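Plasmin and fibronectin-binding protein A (PDB 4MR0) acts as a surface adhesin and invasin of Streptococcus pneumoniae, binding human fibronectin, plasmin, plasminogen and serum albumin. Local coordinates at residues V329-S334 / L367-D372; L116-Y121 / V151-G156; Y121-D126 / G156-K161. All coordinates share one frame; numbering follows the deposited sequence.

Interaction 1 (V329-S334 / L367-D372); sequences VTIQNS and LNNHFD
Gln-332 and Leu-367 face each other across two parallel strands, their CA atoms 4.5 Å apart and their side chains on the same face of the sheet. CG of Gln-332 stands between its own backbone N and carbonyl carbon (chi1 59°), the chain runs extended beyond CG, and the amide's OE1 ends 4.0 Å from CD1 of Leu-367. The same methyl also meets CG2 of Thr-330, which makes the leucine tip a bridge between two side chains of the neighbouring strand. Backbone bonds set this register: Leu-367 N gives to Ile-331 O, and Asn-333 N to Leu-367 O, both at 2.9 Å.

Past this pair both chains turn through left-handed backbone angles at Asn-333 and Asn-368. Their side chains lie alongside one another, pointing the same way, with amide planes only 19° apart. OD1 of Asn-333 comes 3.4 Å from CB of Asn-368, and a water donates to OD1 of each asparagine, at 2.6 Å for Asn-368. Asn-333 ND2 hydrogen-bonds to OD1 of Asp-281, and Asn-368 ND2 to Gly-391 O. After the corner, His-370 N gives to Ser-334 O, a further backbone bond between the coils, while Ser-334 OG donates to Gln-332 O at 3.0 Å from above the carbonyl plane and accepts from Ser-283 N. Buried beside Ser-334, Asn-369 bonds through its backbone N to Asn-392 OD1 of the next coil.

Stacking of equivalent corners is characteristic of the right-handed parallel beta-helix; here the segments belong to PbH1 repeats 2 and 3. His-370 NE2 reaches Asp-395, and Phe-371 meets Phe-336 and Phe-394. Two asparagine carbonyls bridged by one donor water imply that solvent joins the exposed corner, whereas backbone bonds before and after it join the coils directly.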
ATOM      1  N   VAL A 329       5.977  10.927   1.595  1.00  8.98           N
ATOM      2  CA  VAL A 329       4.853  10.241   2.215  1.00 10.80           C
ATOM      3  C   VAL A 329       5.435   9.132   3.079  1.00 10.66           C
ATOM      4  O   VAL A 329       6.270   8.354   2.621  1.00 11.19           O
ATOM      5  CB  VAL A 329       3.913   9.618   1.162  1.00 11.20           C
ATOM      6  CG1 VAL A 329       2.708   8.981   1.854  1.00 12.06           C
ATOM      7  CG2 VAL A 329       3.458  10.686   0.174  1.00 11.90           C
ATOM      8  N   THR A 330       5.000   9.066   4.333  1.00 10.86           N
ATOM      9  CA  THR A 330       5.496   8.053   5.257  1.00 11.42           C
ATOM     10  C   THR A 330       4.337   7.346   5.955  1.00 11.35           C
ATOM     11  O   THR A 330       3.468   7.991   6.551  1.00 11.42           O
ATOM     12  CB  THR A 330       6.401   8.666   6.372  1.00  9.71           C
ATOM     13  OG1 THR A 330       7.524   9.335   5.788  1.00 10.86           O
ATOM     14  CG2 THR A 330       6.926   7.561   7.306  1.00 10.41           C
ATOM     15  N   ILE A 331       4.329   6.024   5.854  1.00 11.63           N
ATOM     16  CA  ILE A 331       3.329   5.192   6.510  1.00 11.72           C
ATOM     17  C   ILE A 331       4.189   4.459   7.532  1.00 10.99           C
ATOM     18  O   ILE A 331       5.158   3.814   7.156  1.00 11.86           O
ATOM     19  CB  ILE A 331       2.707   4.152   5.543  1.00 10.88           C
ATOM     20  CG1 ILE A 331       2.283   4.831   4.237  1.00 10.92           C
ATOM     21  CG2 ILE A 331       1.489   3.497   6.200  1.00  7.77           C
ATOM     22  CD1 ILE A 331       1.220   5.910   4.406  1.00 11.12           C
ATOM     23  N   GLN A 332       3.851   4.548   8.815  1.00 13.22           N
ATOM     24  CA  GLN A 332       4.682   3.893   9.821  1.00 12.32           C
ATOM     25  C   GLN A 332       3.950   3.444  11.071  1.00 13.38           C
ATOM     26  O   GLN A 332       2.896   3.970  11.402  1.00 12.45           O
ATOM     27  CB  GLN A 332       5.805   4.839  10.247  1.00 14.45           C
ATOM     28  CG  GLN A 332       5.289   6.154  10.822  1.00 15.35           C
ATOM     29  CD  GLN A 332       6.393   7.026  11.379  1.00 20.30           C
ATOM     30  OE1 GLN A 332       7.483   7.107  10.811  1.00 21.36           O
ATOM     31  NE2 GLN A 332       6.114   7.693  12.496  1.00 20.77           N
ATOM     32  N   ASN A 333       4.541   2.468  11.755  1.00 12.41           N
ATOM     33  CA  ASN A 333       4.015   1.937  13.011  1.00 15.04           C
ATOM     34  C   ASN A 333       2.539   1.578  12.981  1.00 15.53           C
ATOM     35  O   ASN A 333       1.846   1.677  13.998  1.00 14.73           O
ATOM     36  CB  ASN A 333       4.265   2.947  14.135  1.00 17.11           C
ATOM     37  CG  ASN A 333       5.679   3.503  14.112  1.00 18.91           C
ATOM     38  OD1 ASN A 333       6.644   2.760  13.931  1.00 17.10           O
ATOM     39  ND2 ASN A 333       5.809   4.815  14.298  1.00 17.30           N
ATOM     40  N   SER A 334       2.059   1.134  11.825  1.00 15.60           N
ATOM     41  CA  SER A 334       0.655   0.794  11.701  1.00 15.91           C
ATOM     42  C   SER A 334       0.414  -0.682  11.458  1.00 16.92           C
ATOM     43  O   SER A 334       1.295  -1.404  10.999  1.00 18.45           O
ATOM     44  CB  SER A 334       0.020   1.633  10.590  1.00 14.28           C
ATOM     45  OG  SER A 334       0.100   3.010  10.918  1.00 13.07           O
ATOM     46  N   LEU A 367       7.626   2.321   7.075  1.00 14.37           N
ATOM     47  CA  LEU A 367       8.396   1.905   8.236  1.00 13.44           C
ATOM     48  C   LEU A 367       7.711   1.232   9.418  1.00 13.42           C
ATOM     49  O   LEU A 367       6.650   1.648   9.871  1.00 12.01           O
ATOM     50  CB  LEU A 367       9.126   3.128   8.776  1.00 12.42           C
ATOM     51  CG  LEU A 367       9.723   4.087   7.738  1.00 13.27           C
ATOM     52  CD1 LEU A 367      10.154   5.372   8.436  1.00 14.55           C
ATOM     53  CD2 LEU A 367      10.912   3.430   7.034  1.00 12.86           C
ATOM     54  N   ASN A 368       8.364   0.198   9.921  1.00 14.01           N
ATOM     55  CA  ASN A 368       7.896  -0.499  11.103  1.00 17.22           C
ATOM     56  C   ASN A 368       6.395  -0.799  11.163  1.00 16.92           C
ATOM     57  O   ASN A 368       5.766  -0.572  12.200  1.00 16.20           O
ATOM     58  CB  ASN A 368       8.306   0.333  12.320  1.00 19.86           C
ATOM     59  CG  ASN A 368       9.789   0.658  12.329  1.00 25.91           C
ATOM     60  OD1 ASN A 368      10.212   1.708  12.829  1.00 31.04           O
ATOM     61  ND2 ASN A 368      10.593  -0.249  11.785  1.00 27.61           N
ATOM     62  N   ASN A 369       5.821  -1.288  10.063  1.00 16.94           N
ATOM     63  CA  ASN A 369       4.398  -1.638  10.041  1.00 17.28           C
ATOM     64  C   ASN A 369       4.258  -3.150  10.163  1.00 18.31           C
ATOM     65  O   ASN A 369       5.219  -3.889   9.933  1.00 19.28           O
ATOM     66  CB  ASN A 369       3.734  -1.217   8.724  1.00 16.63           C
ATOM     67  CG  ASN A 369       3.847   0.265   8.459  1.00 15.21           C
ATOM     68  OD1 ASN A 369       4.653   0.709   7.627  1.00 16.07           O
ATOM     69  ND2 ASN A 369       3.049   1.046   9.170  1.00 12.60           N
ATOM     70  N   HIS A 370       3.058  -3.607  10.517  1.00 17.18           N
ATOM     71  CA  HIS A 370       2.785  -5.039  10.618  1.00 17.30           C
ATOM     72  C   HIS A 370       1.711  -5.382   9.580  1.00 17.84           C
ATOM     73  O   HIS A 370       0.556  -4.983   9.714  1.00 17.87           O
ATOM     74  CB  HIS A 370       2.281  -5.404  12.021  1.00 17.85           C
ATOM     75  CG  HIS A 370       2.035  -6.870  12.212  1.00 21.48           C
ATOM     76  ND1 HIS A 370       1.608  -7.402  13.410  1.00 22.18           N
ATOM     77  CD2 HIS A 370       2.162  -7.917  11.361  1.00 20.64           C
ATOM     78  CE1 HIS A 370       1.484  -8.713  13.289  1.00 21.36           C
ATOM     79  NE2 HIS A 370       1.814  -9.051  12.056  1.00 21.53           N
ATOM     80  N   PHE A 371       2.102  -6.104   8.538  1.00 16.51           N
ATOM     81  CA  PHE A 371       1.174  -6.500   7.482  1.00 16.35           C
ATOM     82  C   PHE A 371       0.767  -7.931   7.819  1.00 18.07           C
ATOM     83  O   PHE A 371       1.448  -8.891   7.450  1.00 17.02           O
ATOM     84  CB  PHE A 371       1.878  -6.433   6.136  1.00 16.50           C
ATOM     85  CG  PHE A 371       2.389  -5.061   5.793  1.00 17.13           C
ATOM     86  CD1 PHE A 371       1.503  -4.022   5.521  1.00 16.52           C
ATOM     87  CD2 PHE A 371       3.755  -4.805   5.752  1.00 16.05           C
ATOM     88  CE1 PHE A 371       1.976  -2.736   5.211  1.00 16.50           C
ATOM     89  CE2 PHE A 371       4.238  -3.526   5.443  1.00 18.04           C
ATOM     90  CZ  PHE A 371       3.347  -2.493   5.173  1.00 15.51           C
ATOM     91  N   ASP A 372      -0.359  -8.048   8.516  1.00 18.38           N
ATOM     92  CA  ASP A 372      -0.860  -9.323   9.009  1.00 19.38           C
ATOM     93  C   ASP A 372      -1.746 -10.162   8.092  1.00 19.75           C
ATOM     94  O   ASP A 372      -2.976 -10.064   8.127  1.00 18.71           O
ATOM     95  CB  ASP A 372      -1.592  -9.073  10.328  1.00 20.52           C
ATOM     96  CG  ASP A 372      -1.664 -10.307  11.207  1.00 23.36           C
ATOM     97  OD1 ASP A 372      -1.256 -11.395  10.755  1.00 24.97           O
ATOM     98  OD2 ASP A 372      -2.137 -10.181  12.354  1.00 21.98           O
TER
HETATM   99  O   HOH W   1       9.118   4.037  12.621  1.00 40.24           O

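Interaction 2 (L116-Y121 / V151-G156); sequences LSVKDY and VYFPEG
With chi1 at -70°, Val-118 holds CG1 anti to its carbonyl carbon and lays that methyl over one face of the Phe-153 ring, offset toward the rim; CG of Phe-153 is likewise anti to its own carbonyl carbon. The CH-pi contact measures 3.7 Å from Val-118 CG1 to the ring centroid, 16° off the normal. CG1 of Val-118 also touches CG1 of Val-151 at 3.7 Å, the two side chains crossing at about a right angle. Parallel pairing brings them together: Tyr-152 N donates to Leu-116 O, and Val-118 N to Tyr-152 O at 3.1 Å. Helix 132-143 connects strand 116-117 to the parallel strand 150-153 in the pectate lyase-like region, at the N-terminal end of the beta-helix. From the helix, Ile-135 packs on Phe-153 and Ala-142 on Val-151. On the other face of the strand pair, Ser-117 OG, anti to its backbone N (chi1 170°), accepts from Lys-119 N at 3.1 Å in an ST turn and lies 3.6 Å from Pro-154 CG. Lys-119 slides past the proline ring, bends at its last three torsions, and sends NZ to a water 2.8 Å away that donates to Glu-155 O.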
ATOM      1  N   LEU A 116     -12.981  23.313  19.616  1.00 35.79           N
ATOM      2  CA  LEU A 116     -14.424  23.329  19.418  1.00 33.22           C
ATOM      3  C   LEU A 116     -14.942  21.901  19.409  1.00 32.04           C
ATOM      4  O   LEU A 116     -14.337  21.029  18.788  1.00 32.48           O
ATOM      5  CB  LEU A 116     -14.776  23.981  18.077  1.00 31.89           C
ATOM      6  CG  LEU A 116     -14.071  25.283  17.694  1.00 31.67           C
ATOM      7  CD1 LEU A 116     -14.497  25.676  16.286  1.00 31.60           C
ATOM      8  CD2 LEU A 116     -14.402  26.388  18.691  1.00 30.41           C
ATOM      9  N   SER A 117     -16.050  21.660  20.100  1.00 29.05           N
ATOM     10  CA  SER A 117     -16.641  20.331  20.114  1.00 26.53           C
ATOM     11  C   SER A 117     -17.669  20.281  18.993  1.00 25.30           C
ATOM     12  O   SER A 117     -18.391  21.249  18.771  1.00 25.11           O
ATOM     13  CB  SER A 117     -17.336  20.059  21.448  1.00 26.76           C
ATOM     14  OG  SER A 117     -18.095  18.862  21.377  1.00 26.64           O
ATOM     15  N   VAL A 118     -17.731  19.166  18.272  1.00 24.24           N
ATOM     16  CA  VAL A 118     -18.706  19.054  17.197  1.00 24.80           C
ATOM     17  C   VAL A 118     -20.122  19.087  17.772  1.00 26.24           C
ATOM     18  O   VAL A 118     -21.089  19.311  17.045  1.00 24.17           O
ATOM     19  CB  VAL A 118     -18.522  17.754  16.394  1.00 25.51           C
ATOM     20  CG1 VAL A 118     -17.232  17.826  15.574  1.00 23.65           C
ATOM     21  CG2 VAL A 118     -18.485  16.562  17.340  1.00 23.60           C
ATOM     22  N   LYS A 119     -20.235  18.858  19.079  1.00 26.91           N
ATOM     23  CA  LYS A 119     -21.537  18.879  19.753  1.00 29.50           C
ATOM     24  C   LYS A 119     -22.037  20.319  19.822  1.00 28.67           C
ATOM     25  O   LYS A 119     -23.242  20.573  19.870  1.00 28.46           O
ATOM     26  CB  LYS A 119     -21.416  18.309  21.173  1.00 31.26           C
ATOM     27  CG  LYS A 119     -20.812  16.913  21.237  1.00 34.32           C
ATOM     28  CD  LYS A 119     -21.653  15.896  20.484  1.00 36.52           C
ATOM     29  CE  LYS A 119     -22.664  15.206  21.387  1.00 38.65           C
ATOM     30  NZ  LYS A 119     -22.002  14.227  22.297  1.00 40.82           N
ATOM     31  N   ASP A 120     -21.093  21.257  19.825  1.00 27.83           N
ATOM     32  CA  ASP A 120     -21.412  22.677  19.875  1.00 28.41           C
ATOM     33  C   ASP A 120     -22.255  23.097  18.682  1.00 28.03           C
ATOM     34  O   ASP A 120     -22.935  24.127  18.722  1.00 27.41           O
ATOM     35  CB  ASP A 120     -20.127  23.508  19.880  1.00 30.76           C
ATOM     36  CG  ASP A 120     -19.360  23.395  21.181  1.00 34.10           C
ATOM     37  OD1 ASP A 120     -19.582  22.416  21.927  1.00 35.25           O
ATOM     38  OD2 ASP A 120     -18.524  24.285  21.449  1.00 35.84           O
ATOM     39  N   TYR A 121     -22.214  22.299  17.621  1.00 26.84           N
ATOM     40  CA  TYR A 121     -22.956  22.632  16.417  1.00 26.83           C
ATOM     41  C   TYR A 121     -24.121  21.711  16.098  1.00 26.76           C
ATOM     42  O   TYR A 121     -24.627  21.705  14.974  1.00 28.54           O
ATOM     43  CB  TYR A 121     -21.993  22.711  15.230  1.00 26.50           C
ATOM     44  CG  TYR A 121     -20.840  23.652  15.490  1.00 25.51           C
ATOM     45  CD1 TYR A 121     -19.738  23.239  16.237  1.00 25.21           C
ATOM     46  CD2 TYR A 121     -20.871  24.971  15.029  1.00 26.74           C
ATOM     47  CE1 TYR A 121     -18.693  24.114  16.521  1.00 27.37           C
ATOM     48  CE2 TYR A 121     -19.830  25.855  15.309  1.00 27.45           C
ATOM     49  CZ  TYR A 121     -18.747  25.417  16.055  1.00 27.33           C
ATOM     50  OH  TYR A 121     -17.716  26.279  16.343  1.00 30.93           O
ATOM     51  N   VAL A 151     -10.684  20.969  16.547  1.00 23.28           N
ATOM     52  CA  VAL A 151     -12.035  20.418  16.613  1.00 23.76           C
ATOM     53  C   VAL A 151     -11.978  19.113  17.409  1.00 24.21           C
ATOM     54  O   VAL A 151     -11.099  18.281  17.182  1.00 24.43           O
ATOM     55  CB  VAL A 151     -12.590  20.136  15.196  1.00 23.51           C
ATOM     56  CG1 VAL A 151     -13.954  19.463  15.288  1.00 21.63           C
ATOM     57  CG2 VAL A 151     -12.703  21.440  14.415  1.00 22.72           C
ATOM     58  N   TYR A 152     -12.907  18.932  18.345  1.00 23.79           N
ATOM     59  CA  TYR A 152     -12.912  17.722  19.162  1.00 24.05           C
ATOM     60  C   TYR A 152     -14.178  16.885  19.011  1.00 23.11           C
ATOM     61  O   TYR A 152     -15.268  17.418  18.800  1.00 24.94           O
ATOM     62  CB  TYR A 152     -12.719  18.090  20.635  1.00 24.44           C
ATOM     63  CG  TYR A 152     -12.658  16.895  21.559  1.00 26.22           C
ATOM     64  CD1 TYR A 152     -11.575  16.014  21.523  1.00 27.33           C
ATOM     65  CD2 TYR A 152     -13.691  16.635  22.462  1.00 26.85           C
ATOM     66  CE1 TYR A 152     -11.522  14.901  22.364  1.00 28.06           C
ATOM     67  CE2 TYR A 152     -13.651  15.522  23.306  1.00 28.63           C
ATOM     68  CZ  TYR A 152     -12.566  14.662  23.250  1.00 29.30           C
ATOM     69  OH  TYR A 152     -12.533  13.557  24.073  1.00 32.15           O
ATOM     70  N   PHE A 153     -14.018  15.569  19.119  1.00 21.31           N
ATOM     71  CA  PHE A 153     -15.126  14.630  19.013  1.00 21.02           C
ATOM     72  C   PHE A 153     -15.253  13.812  20.298  1.00 21.91           C
ATOM     73  O   PHE A 153     -14.407  12.961  20.582  1.00 19.70           O
ATOM     74  CB  PHE A 153     -14.922  13.643  17.853  1.00 20.30           C
ATOM     75  CG  PHE A 153     -15.064  14.250  16.481  1.00 19.63           C
ATOM     76  CD1 PHE A 153     -14.076  15.084  15.963  1.00 21.13           C
ATOM     77  CD2 PHE A 153     -16.169  13.950  15.692  1.00 19.19           C
ATOM     78  CE1 PHE A 153     -14.185  15.611  14.672  1.00 20.01           C
ATOM     79  CE2 PHE A 153     -16.292  14.468  14.398  1.00 21.51           C
ATOM     80  CZ  PHE A 153     -15.301  15.297  13.889  1.00 19.60           C
ATOM     81  N   PRO A 154     -16.301  14.072  21.098  1.00 23.22           N
ATOM     82  CA  PRO A 154     -16.525  13.337  22.349  1.00 23.69           C
ATOM     83  C   PRO A 154     -16.934  11.896  22.031  1.00 24.48           C
ATOM     84  O   PRO A 154     -17.214  11.567  20.877  1.00 24.50           O
ATOM     85  CB  PRO A 154     -17.671  14.109  23.008  1.00 24.35           C
ATOM     86  CG  PRO A 154     -17.470  15.514  22.498  1.00 26.09           C
ATOM     87  CD  PRO A 154     -17.154  15.273  21.037  1.00 23.91           C
ATOM     88  N   GLU A 155     -16.973  11.043  23.050  1.00 24.77           N
ATOM     89  CA  GLU A 155     -17.374   9.655  22.860  1.00 24.61           C
ATOM     90  C   GLU A 155     -18.709   9.631  22.128  1.00 24.37           C
ATOM     91  O   GLU A 155     -19.568  10.483  22.367  1.00 24.68           O
ATOM     92  CB  GLU A 155     -17.544   8.956  24.210  1.00 27.77           C
ATOM     93  CG  GLU A 155     -17.927   7.493  24.087  1.00 33.31           C
ATOM     94  CD  GLU A 155     -18.259   6.854  25.425  1.00 38.93           C
ATOM     95  OE1 GLU A 155     -17.623   7.224  26.439  1.00 39.34           O
ATOM     96  OE2 GLU A 155     -19.147   5.971  25.459  1.00 40.84           O
ATOM     97  N   GLY A 156     -18.886   8.658  21.239  1.00 24.25           N
ATOM     98  CA  GLY A 156     -20.131   8.559  20.501  1.00 24.17           C
ATOM     99  C   GLY A 156     -19.957   8.011  19.103  1.00 24.51           C
ATOM    100  O   GLY A 156     -18.853   7.653  18.698  1.00 25.22           O
TER
HETATM  101  O   HOH W   2     -22.297  11.451  21.936  1.00 33.64           O

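Interaction 3 (Y121-D126 / G156-K161); sequences YGAVGD and GTYLVK
Gly-125 and Tyr-158 have the closest CA atoms of the two backbones, 4.6 Å apart, and one hydrogen bond, from Thr-157 N to Gly-125 O at 3.0 Å, ties the loop to strand 156-160. The N-H points well at its acceptor (166°), yet the donor sits 57° out of the carbonyl plane, so the bond does not follow a lone pair. The contact belongs to the N-terminal end of the parallel beta-helix, within the pectate lyase-like region, where the loop leading to helix 132-143 lies against a strand whose other neighbour is strand 178-182.

Among the side chains, Tyr-158 does the main work. CG is anti to the carbonyl carbon, which swings the ring beside the loop. CE1 of Tyr-158 lies 3.6 Å from CA of Gly-125, obliquely to the ring, while CB of Ala-123 meets the same CE1 at the edge, near the ring plane, at 4.1 Å. Gly-125 has a positive phi, and a beta carbon there would fall tightly against CE1; one on Gly-156 would run into Gly-125 O. The close approach is consistent with glycine at both places. Farther along the loop, Asp-131 secures it by accepting from the N atoms of Val-124 and Gly-125, and Asp-126 OD1 accepts from Ile-128 N and His-129 N.

The ring has further anchors in its own coil: it meets Phe-153 edge-to-face, and its OH bonds to Pro-154 O. Back at the glycine, CA of Gly-125 makes a C-H...O contact with Thr-157 O at 3.1 Å, bent to 125° at the hydrogen.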
ATOM      1  N   TYR A 121     -22.214  22.299  17.621  1.00 26.84           N
ATOM      2  CA  TYR A 121     -22.956  22.632  16.417  1.00 26.83           C
ATOM      3  C   TYR A 121     -24.121  21.711  16.098  1.00 26.76           C
ATOM      4  O   TYR A 121     -24.627  21.705  14.974  1.00 28.54           O
ATOM      5  CB  TYR A 121     -21.993  22.711  15.230  1.00 26.50           C
ATOM      6  CG  TYR A 121     -20.840  23.652  15.490  1.00 25.51           C
ATOM      7  CD1 TYR A 121     -19.738  23.239  16.237  1.00 25.21           C
ATOM      8  CD2 TYR A 121     -20.871  24.971  15.029  1.00 26.74           C
ATOM      9  CE1 TYR A 121     -18.693  24.114  16.521  1.00 27.37           C
ATOM     10  CE2 TYR A 121     -19.830  25.855  15.309  1.00 27.45           C
ATOM     11  CZ  TYR A 121     -18.747  25.417  16.055  1.00 27.33           C
ATOM     12  OH  TYR A 121     -17.716  26.279  16.343  1.00 30.93           O
ATOM     13  N   GLY A 122     -24.553  20.933  17.085  1.00 27.12           N
ATOM     14  CA  GLY A 122     -25.691  20.060  16.869  1.00 26.27           C
ATOM     15  C   GLY A 122     -25.417  18.587  16.647  1.00 26.36           C
ATOM     16  O   GLY A 122     -26.353  17.813  16.441  1.00 25.28           O
ATOM     17  N   ALA A 123     -24.151  18.187  16.667  1.00 25.19           N
ATOM     18  CA  ALA A 123     -23.829  16.779  16.480  1.00 25.10           C
ATOM     19  C   ALA A 123     -24.458  16.034  17.651  1.00 24.59           C
ATOM     20  O   ALA A 123     -24.302  16.447  18.797  1.00 25.65           O
ATOM     21  CB  ALA A 123     -22.319  16.580  16.480  1.00 25.04           C
ATOM     22  N   VAL A 124     -25.169  14.946  17.368  1.00 25.13           N
ATOM     23  CA  VAL A 124     -25.815  14.169  18.422  1.00 26.28           C
ATOM     24  C   VAL A 124     -24.938  13.001  18.868  1.00 27.62           C
ATOM     25  O   VAL A 124     -24.892  12.668  20.050  1.00 27.95           O
ATOM     26  CB  VAL A 124     -27.183  13.634  17.955  1.00 27.79           C
ATOM     27  CG1 VAL A 124     -27.843  12.829  19.076  1.00 28.38           C
ATOM     28  CG2 VAL A 124     -28.080  14.802  17.535  1.00 26.91           C
ATOM     29  N   GLY A 125     -24.244  12.383  17.914  1.00 27.24           N
ATOM     30  CA  GLY A 125     -23.366  11.272  18.230  1.00 26.93           C
ATOM     31  C   GLY A 125     -24.064   9.989  18.638  1.00 27.00           C
ATOM     32  O   GLY A 125     -23.523   9.212  19.424  1.00 27.47           O
ATOM     33  N   ASP A 126     -25.257   9.750  18.102  1.00 26.88           N
ATOM     34  CA  ASP A 126     -25.997   8.541  18.443  1.00 26.46           C
ATOM     35  C   ASP A 126     -26.012   7.516  17.312  1.00 25.97           C
ATOM     36  O   ASP A 126     -26.580   6.433  17.450  1.00 24.50           O
ATOM     37  CB  ASP A 126     -27.433   8.896  18.859  1.00 27.81           C
ATOM     38  CG  ASP A 126     -28.235   9.548  17.742  1.00 29.95           C
ATOM     39  OD1 ASP A 126     -27.667   9.866  16.672  1.00 28.73           O
ATOM     40  OD2 ASP A 126     -29.454   9.751  17.943  1.00 30.47           O
ATOM     41  N   GLY A 156     -18.886   8.658  21.239  1.00 24.25           N
ATOM     42  CA  GLY A 156     -20.131   8.559  20.501  1.00 24.17           C
ATOM     43  C   GLY A 156     -19.957   8.011  19.103  1.00 24.51           C
ATOM     44  O   GLY A 156     -18.853   7.653  18.698  1.00 25.22           O
ATOM     45  N   THR A 157     -21.058   7.930  18.364  1.00 25.11           N
ATOM     46  CA  THR A 157     -21.016   7.441  16.991  1.00 24.89           C
ATOM     47  C   THR A 157     -21.616   8.535  16.124  1.00 23.45           C
ATOM     48  O   THR A 157     -22.784   8.886  16.267  1.00 23.69           O
ATOM     49  CB  THR A 157     -21.815   6.141  16.833  1.00 24.49           C
ATOM     50  OG1 THR A 157     -21.294   5.160  17.735  1.00 30.62           O
ATOM     51  CG2 THR A 157     -21.694   5.609  15.416  1.00 25.33           C
ATOM     52  N   TYR A 158     -20.799   9.079  15.231  1.00 22.60           N
ATOM     53  CA  TYR A 158     -21.224  10.168  14.367  1.00 20.27           C
ATOM     54  C   TYR A 158     -21.516   9.723  12.946  1.00 20.55           C
ATOM     55  O   TYR A 158     -20.607   9.513  12.150  1.00 18.84           O
ATOM     56  CB  TYR A 158     -20.143  11.242  14.376  1.00 19.80           C
ATOM     57  CG  TYR A 158     -19.831  11.721  15.774  1.00 21.29           C
ATOM     58  CD1 TYR A 158     -20.563  12.755  16.354  1.00 19.79           C
ATOM     59  CD2 TYR A 158     -18.843  11.099  16.539  1.00 19.92           C
ATOM     60  CE1 TYR A 158     -20.324  13.160  17.661  1.00 19.89           C
ATOM     61  CE2 TYR A 158     -18.596  11.494  17.854  1.00 21.91           C
ATOM     62  CZ  TYR A 158     -19.342  12.526  18.406  1.00 19.47           C
ATOM     63  OH  TYR A 158     -19.108  12.922  19.699  1.00 21.51           O
ATOM     64  N   LEU A 159     -22.798   9.578  12.637  1.00 19.15           N
ATOM     65  CA  LEU A 159     -23.224   9.167  11.309  1.00 19.50           C
ATOM     66  C   LEU A 159     -23.136  10.343  10.338  1.00 19.12           C
ATOM     67  O   LEU A 159     -23.486  11.469  10.696  1.00 19.40           O
ATOM     68  CB  LEU A 159     -24.676   8.678  11.359  1.00 21.04           C
ATOM     69  CG  LEU A 159     -25.377   8.445  10.018  1.00 21.17           C
ATOM     70  CD1 LEU A 159     -24.799   7.207   9.347  1.00 20.99           C
ATOM     71  CD2 LEU A 159     -26.884   8.284  10.240  1.00 20.60           C
ATOM     72  N   VAL A 160     -22.642  10.091   9.126  1.00 17.81           N
ATOM     73  CA  VAL A 160     -22.590  11.135   8.100  1.00 17.40           C
ATOM     74  C   VAL A 160     -23.223  10.583   6.831  1.00 17.24           C
ATOM     75  O   VAL A 160     -22.912   9.473   6.405  1.00 18.91           O
ATOM     76  CB  VAL A 160     -21.147  11.627   7.794  1.00 18.00           C
ATOM     77  CG1 VAL A 160     -20.572  12.313   9.025  1.00 17.17           C
ATOM     78  CG2 VAL A 160     -20.262  10.471   7.329  1.00 16.25           C
ATOM     79  N   LYS A 161     -24.129  11.348   6.236  1.00 16.90           N
ATOM     80  CA  LYS A 161     -24.801  10.894   5.027  1.00 18.10           C
ATOM     81  C   LYS A 161     -24.246  11.517   3.752  1.00 18.46           C
ATOM     82  O   LYS A 161     -24.757  11.271   2.653  1.00 19.19           O
ATOM     83  CB  LYS A 161     -26.306  11.142   5.127  1.00 19.75           C
ATOM     84  CG  LYS A 161     -26.985  10.281   6.187  1.00 23.86           C
ATOM     85  CD  LYS A 161     -28.476  10.186   5.916  1.00 27.58           C
ATOM     86  CE  LYS A 161     -29.190   9.364   6.969  1.00 31.27           C
ATOM     87  NZ  LYS A 161     -30.620   9.158   6.588  1.00 34.02           N
TER

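Interactions 2 and 3 adjoin at the N-terminal end of the beta-helix, the modelled region of this longer cell-wall-anchored adhesin, with centres about 9 Å apart; interaction 1 lies mid-solenoid, its centre about 29 Å from that of interaction 2 and 30 Å from that of interaction 3. Interactions 2 and 3 share Tyr-121 and Gly-156 and join strands 150-153 and 156-160 to the chain leading into helix 132-143. Interaction 2 buries Val-118, Val-151 and Phe-153 in an apolar cluster that this helix also touches; interaction 3, with Tyr-158 buried and Asp-126 exposed, relies on one backbone bond and close glycine contacts; interaction 1 sets buried Ile-331, Ser-334 and Asn-369 beside exposed, hydrated Asn-333 and Asn-368.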